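Local coordinates for surface layer protein (Geobacillus stearothermophilus, PDB 5FTY) that probably assembles with identical copies into the surface layer that coats the bacterial cell, and binds calcium in the part described here, at residues K91-E96 with V112-T117; L208-A213 with V235-A240. One frame throughout, in Å; residues are numbered along the deposited sequence.

Contact 1. Residues K91-E96 with V112-T117; sequences KKVGKE and VEVIDT. With CA (calcium ion), chain D.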
loop_
_atom_site.group_PDB
_atom_site.type_symbol
_atom_site.label_atom_id
_atom_site.label_comp_id
_atom_site.label_asym_id
_atom_site.label_seq_id
_atom_site.Cartn_x
_atom_site.Cartn_y
_atom_site.Cartn_z
ATOM N N LYS A 91 5.679 12.142 1.638
ATOM C CA LYS A 91 5.622 11.175 2.731
ATOM C C LYS A 91 4.199 10.962 3.244
ATOM O O LYS A 91 3.925 10.001 3.964
ATOM C CB LYS A 91 6.534 11.609 3.880
ATOM C CG LYS A 91 7.964 11.906 3.456
ATOM C CD LYS A 91 8.796 12.421 4.620
ATOM C CE LYS A 91 10.207 12.786 4.177
ATOM N NZ LYS A 91 10.214 13.828 3.110
ATOM N N LYS A 92 3.299 11.867 2.876
ATOM C CA LYS A 92 1.896 11.733 3.239
ATOM C C LYS A 92 1.032 11.749 1.984
ATOM O O LYS A 92 1.528 11.966 0.881
ATOM C CB LYS A 92 1.467 12.868 4.172
ATOM C CG LYS A 92 2.272 12.984 5.459
ATOM C CD LYS A 92 1.841 14.211 6.253
ATOM C CE LYS A 92 2.716 14.446 7.477
ATOM N NZ LYS A 92 2.157 13.806 8.704
ATOM N N VAL A 93 -0.262 11.515 2.162
ATOM C CA VAL A 93 -1.215 11.585 1.060
ATOM C C VAL A 93 -2.161 12.768 1.258
ATOM O O VAL A 93 -2.424 13.175 2.388
ATOM C CB VAL A 93 -2.037 10.284 0.945
ATOM C CG1 VAL A 93 -1.124 9.098 0.667
ATOM C CG2 VAL A 93 -2.852 10.051 2.207
ATOM N N GLY A 94 -2.667 13.326 0.159
ATOM C CA GLY A 94 -3.601 14.435 0.250
ATOM C C GLY A 94 -3.509 15.451 -0.868
ATOM O O GLY A 94 -2.864 15.229 -1.891
ATOM N N LYS A 95 -4.163 16.593 -0.661
ATOM C CA LYS A 95 -4.259 17.622 -1.683
ATOM C C LYS A 95 -3.036 18.533 -1.712
ATOM O O LYS A 95 -2.473 18.876 -0.674
ATOM C CB LYS A 95 -5.523 18.460 -1.470
ATOM C CG LYS A 95 -6.822 17.669 -1.484
ATOM C CD LYS A 95 -7.077 17.048 -2.843
ATOM C CE LYS A 95 -8.529 16.627 -2.987
ATOM N NZ LYS A 95 -9.456 17.790 -2.832
ATOM N N GLU A 96 -2.630 18.920 -2.919
ATOM C CA GLU A 96 -1.548 19.876 -3.098
ATOM C C GLU A 96 -1.975 20.960 -4.075
ATOM O O GLU A 96 -2.229 20.690 -5.247
ATOM C CB GLU A 96 -0.291 19.177 -3.613
ATOM C CG GLU A 96 0.905 20.103 -3.784
ATOM C CD GLU A 96 1.540 20.505 -2.464
ATOM O OE1 GLU A 96 1.157 19.938 -1.419
ATOM O OE2 GLU A 96 2.429 21.383 -2.471
ATOM N N VAL A 112 -4.139 18.935 -7.206
ATOM C CA VAL A 112 -3.797 17.555 -7.518
ATOM C C VAL A 112 -3.790 16.757 -6.219
ATOM O O VAL A 112 -3.552 17.310 -5.148
ATOM C CB VAL A 112 -2.425 17.442 -8.214
ATOM C CG1 VAL A 112 -2.458 18.117 -9.578
ATOM C CG2 VAL A 112 -1.326 18.029 -7.340
ATOM N N GLU A 113 -4.068 15.459 -6.308
ATOM C CA GLU A 113 -4.163 14.633 -5.107
ATOM C C GLU A 113 -3.211 13.441 -5.142
ATOM O O GLU A 113 -3.184 12.683 -6.108
ATOM C CB GLU A 113 -5.605 14.154 -4.895
ATOM C CG GLU A 113 -5.824 13.374 -3.602
ATOM C CD GLU A 113 -7.270 12.965 -3.399
ATOM O OE1 GLU A 113 -8.103 13.256 -4.284
ATOM O OE2 GLU A 113 -7.573 12.354 -2.353
ATOM N N VAL A 114 -2.420 13.287 -4.084
ATOM C CA VAL A 114 -1.566 12.113 -3.937
ATOM C C VAL A 114 -2.286 11.045 -3.123
ATOM O O VAL A 114 -2.766 11.311 -2.021
ATOM C CB VAL A 114 -0.217 12.458 -3.265
ATOM C CG1 VAL A 114 0.518 11.187 -2.849
ATOM C CG2 VAL A 114 0.641 13.301 -4.195
ATOM N N ILE A 115 -2.375 9.840 -3.679
ATOM C CA ILE A 115 -3.015 8.722 -2.996
ATOM C C ILE A 115 -2.057 7.545 -2.879
ATOM O O ILE A 115 -1.032 7.498 -3.559
ATOM C CB ILE A 115 -4.282 8.250 -3.736
ATOM C CG1 ILE A 115 -3.930 7.727 -5.130
ATOM C CG2 ILE A 115 -5.294 9.378 -3.832
ATOM C CD1 ILE A 115 -5.117 7.173 -5.877
ATOM N N ASP A 116 -2.392 6.600 -2.009
ATOM C CA ASP A 116 -1.599 5.387 -1.859
ATOM C C ASP A 116 -2.509 4.168 -1.734
ATOM O O ASP A 116 -3.007 3.864 -0.651
ATOM C CB ASP A 116 -0.674 5.485 -0.644
ATOM C CG ASP A 116 0.486 4.510 -0.713
ATOM O OD1 ASP A 116 0.386 3.523 -1.473
ATOM O OD2 ASP A 116 1.495 4.726 -0.010
ATOM N N THR A 117 -2.712 3.467 -2.847
ATOM C CA THR A 117 -3.595 2.306 -2.871
ATOM C C THR A 117 -2.839 1.004 -2.616
ATOM O O THR A 117 -3.307 -0.075 -2.982
ATOM C CB THR A 117 -4.340 2.192 -4.218
ATOM O OG1 THR A 117 -3.410 1.865 -5.259
ATOM C CG2 THR A 117 -5.034 3.499 -4.560
HETATM CA CA CA D . 3.540 20.349 -0.289
#
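K95 and E113, set on one face by their non-hydrogen-bonded pairing, cross as their torsions dictate: K95 starts with CG anti to the carbonyl carbon and bends at chi2 (-65°), whereas E113 has CG anti to the backbone N (chi1 -175°) and stays extended beyond it. The lysine methylenes thus lie obliquely across the glutamate chain and carboxylate, with K95 CD 3.8 Å from E113 CB and K95 CE 3.6 Å from E113 OE1. The charged ends are near but not in contact, K95 NZ being 4.9 Å from E113 OE1, which is salt-bridged to K21 NZ. Cutting E113 back to an alanine would probably leave K21 without this charged mate and K95 CE without the carboxylate beside it.

Both belong to the open end of the antiparallel hairpin 94-102/105-115, part of a mixed four-stranded sheet; segment 91-96 belongs to a BIG2, bacterial Ig-like, sequence. G94 and V114 form a hydrogen-bonded pair, G94 N reaching V114 O (3.0 Å) in the carbonyl plane on a lone pair; E96 N to V112 O (2.9 Å) runs almost straight on from the C=O. G94's backbone conformation would press a CB against the preceding carbonyl. On the face opposite K95 and E113, shared by V112 and V114, E96 bends at chi2 (74°) away from V112, and both its oxygens, OE1 and OE2, grip calcium at 2.7 Å, with the side chains of E61, D64 and N66 and the carbonyl O of V68 completing the site.

Contact 2. Residues L208-A213 with V235-A240; sequences LAVKKA and VKAPAA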
loop_
_atom_site.group_PDB
_atom_site.type_symbol
_atom_site.label_atom_id
_atom_site.label_comp_id
_atom_site.label_asym_id
_atom_site.label_seq_id
_atom_site.Cartn_x
_atom_site.Cartn_y
_atom_site.Cartn_z
ATOM N N LEU A 208 7.680 -21.814 13.541
ATOM C CA LEU A 208 7.043 -22.461 14.677
ATOM C C LEU A 208 7.463 -23.924 14.750
ATOM O O LEU A 208 6.637 -24.824 14.621
ATOM C CB LEU A 208 5.523 -22.349 14.560
ATOM C CG LEU A 208 4.954 -20.928 14.599
ATOM C CD1 LEU A 208 3.477 -20.924 14.245
ATOM C CD2 LEU A 208 5.185 -20.301 15.964
ATOM N N ALA A 209 8.757 -24.151 14.951
ATOM C CA ALA A 209 9.309 -25.499 15.014
ATOM C C ALA A 209 8.805 -26.276 16.224
ATOM O O ALA A 209 8.719 -25.740 17.328
ATOM C CB ALA A 209 10.835 -25.442 15.022
ATOM N N VAL A 210 8.475 -27.544 16.006
ATOM C CA VAL A 210 8.050 -28.423 17.087
ATOM C C VAL A 210 9.249 -29.108 17.736
ATOM O O VAL A 210 9.934 -29.911 17.105
ATOM C CB VAL A 210 7.083 -29.502 16.581
ATOM C CG1 VAL A 210 6.717 -30.447 17.709
ATOM C CG2 VAL A 210 5.840 -28.866 15.983
ATOM N N LYS A 211 9.486 -28.796 19.005
ATOM C CA LYS A 211 10.637 -29.334 19.720
ATOM C C LYS A 211 10.301 -30.602 20.504
ATOM O O LYS A 211 11.199 -31.297 20.977
ATOM C CB LYS A 211 11.214 -28.273 20.662
ATOM C CG LYS A 211 11.652 -26.997 19.956
ATOM C CD LYS A 211 11.161 -25.751 20.681
ATOM C CE LYS A 211 11.911 -25.507 21.979
ATOM N NZ LYS A 211 11.568 -24.176 22.553
ATOM N N LYS A 212 9.010 -30.902 20.627
ATOM C CA LYS A 212 8.547 -32.038 21.422
ATOM C C LYS A 212 7.072 -32.308 21.136
ATOM O O LYS A 212 6.334 -31.403 20.754
ATOM C CB LYS A 212 8.733 -31.740 22.913
ATOM C CG LYS A 212 8.402 -32.893 23.846
ATOM C CD LYS A 212 7.881 -32.389 25.183
ATOM C CE LYS A 212 8.758 -31.289 25.750
ATOM N NZ LYS A 212 8.215 -30.770 27.036
ATOM N N ALA A 213 6.645 -33.555 21.317
ATOM C CA ALA A 213 5.230 -33.898 21.221
ATOM C C ALA A 213 4.436 -33.207 22.324
ATOM O O ALA A 213 4.873 -33.149 23.475
ATOM C CB ALA A 213 5.042 -35.404 21.295
ATOM N N VAL A 235 -2.751 -25.712 19.179
ATOM C CA VAL A 235 -2.043 -26.560 18.227
ATOM C C VAL A 235 -1.656 -27.900 18.841
ATOM O O VAL A 235 -0.892 -27.951 19.804
ATOM C CB VAL A 235 -0.750 -25.882 17.725
ATOM C CG1 VAL A 235 -0.058 -26.756 16.689
ATOM C CG2 VAL A 235 -1.042 -24.494 17.173
ATOM N N LYS A 236 -2.175 -28.987 18.278
ATOM C CA LYS A 236 -1.776 -30.318 18.714
ATOM C C LYS A 236 -0.744 -30.923 17.773
ATOM O O LYS A 236 -0.987 -31.071 16.578
ATOM C CB LYS A 236 -2.986 -31.248 18.839
ATOM C CG LYS A 236 -2.616 -32.659 19.282
ATOM C CD LYS A 236 -3.835 -33.489 19.666
ATOM C CE LYS A 236 -3.415 -34.836 20.243
ATOM N NZ LYS A 236 -4.576 -35.660 20.689
ATOM N N ALA A 237 0.414 -31.266 18.325
ATOM C CA ALA A 237 1.462 -31.929 17.561
ATOM C C ALA A 237 1.763 -33.297 18.165
ATOM O O ALA A 237 2.672 -33.434 18.983
ATOM C CB ALA A 237 2.720 -31.068 17.521
ATOM N N PRO A 238 0.996 -34.319 17.756
ATOM C CA PRO A 238 1.103 -35.664 18.326
ATOM C C PRO A 238 2.412 -36.347 17.949
ATOM O O PRO A 238 3.063 -35.950 16.987
ATOM C CB PRO A 238 -0.077 -36.398 17.689
ATOM C CG PRO A 238 -0.275 -35.717 16.400
ATOM C CD PRO A 238 0.029 -34.268 16.647
ATOM N N ALA A 239 2.793 -37.362 18.717
ATOM C CA ALA A 239 3.986 -38.140 18.412
ATOM C C ALA A 239 3.617 -39.325 17.532
ATOM O O ALA A 239 2.464 -39.466 17.126
ATOM C CB ALA A 239 4.652 -38.612 19.691
ATOM N N ALA A 240 4.597 -40.174 17.239
ATOM C CA ALA A 240 4.379 -41.328 16.370
ATOM C C ALA A 240 3.407 -42.334 16.980
ATOM O O ALA A 240 3.178 -42.337 18.190
ATOM C CB ALA A 240 5.701 -42.002 16.041
#
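A strand end and the loop entering its neighbour meet here, at the end of the central strand pair of the mixed four-stranded sheet made of strands 130-132, 231-237, 214-222 and 179-184. Strands 214-222 and 231-237 run antiparallel and adjacent, and a backbone bond between V235 and V216 shows the pairing just inside the sheet. Beyond it the chains stay adjacent: A213, immediately before strand 214-222, faces the end of the other strand without a hydrogen bond between the two segments.

The contact is mostly apolar, with one CA-H...O approach, and small, with 166 Å² buried in all. V210 meets A237 with both its branches. With chi1 at 177°, CG1 sits anti to the backbone N and CG2 anti to the carbonyl carbon, a setting that turns the fork of the valine to the alanine methyl: V210 CG1 is 4.0 Å and V210 CG2 is 4.1 Å from A237 CB. L133, in the loop after strand 130-132, touches both side chains and extends this apolar patch, while V210 is itself held by a backbone bond to G139.

A213 makes the second group of contacts, on the more exposed side. Its CA lies 5.2 Å from the CA of A239, the closest such pair across the segments. The CB bond of P238 leads away from the loop; A237 and A239 make the closer contacts. The A213 CA-H approaches the A237 carbonyl, CA to O 3.4 Å with 139° at the hydrogen, and the methyl carbons A213 CB and A239 CB touch at 3.6 Å.

Overall arrangement
From the N terminus, the chain first builds the calcium-rich part of the molecule, and contact 1 comes late in it, closing the hairpin 94-102/105-115, with 15 residues between its segments, 13 of them in strands. After residue 117 the chain passes on to the second sheet. Contact 2 closes a loop there, with 21 residues between its segments, tying the loop ahead of strand 214-222 to the end of strand 231-237. The contacts are in series, neither enclosing nor crossing the other, with centres 48 Å apart and nearest atoms about 28 Å apart. In each four-stranded mixed sheet the antiparallel pair, 94-102/105-115 or 214-222/231-237, lies between the two outer strands.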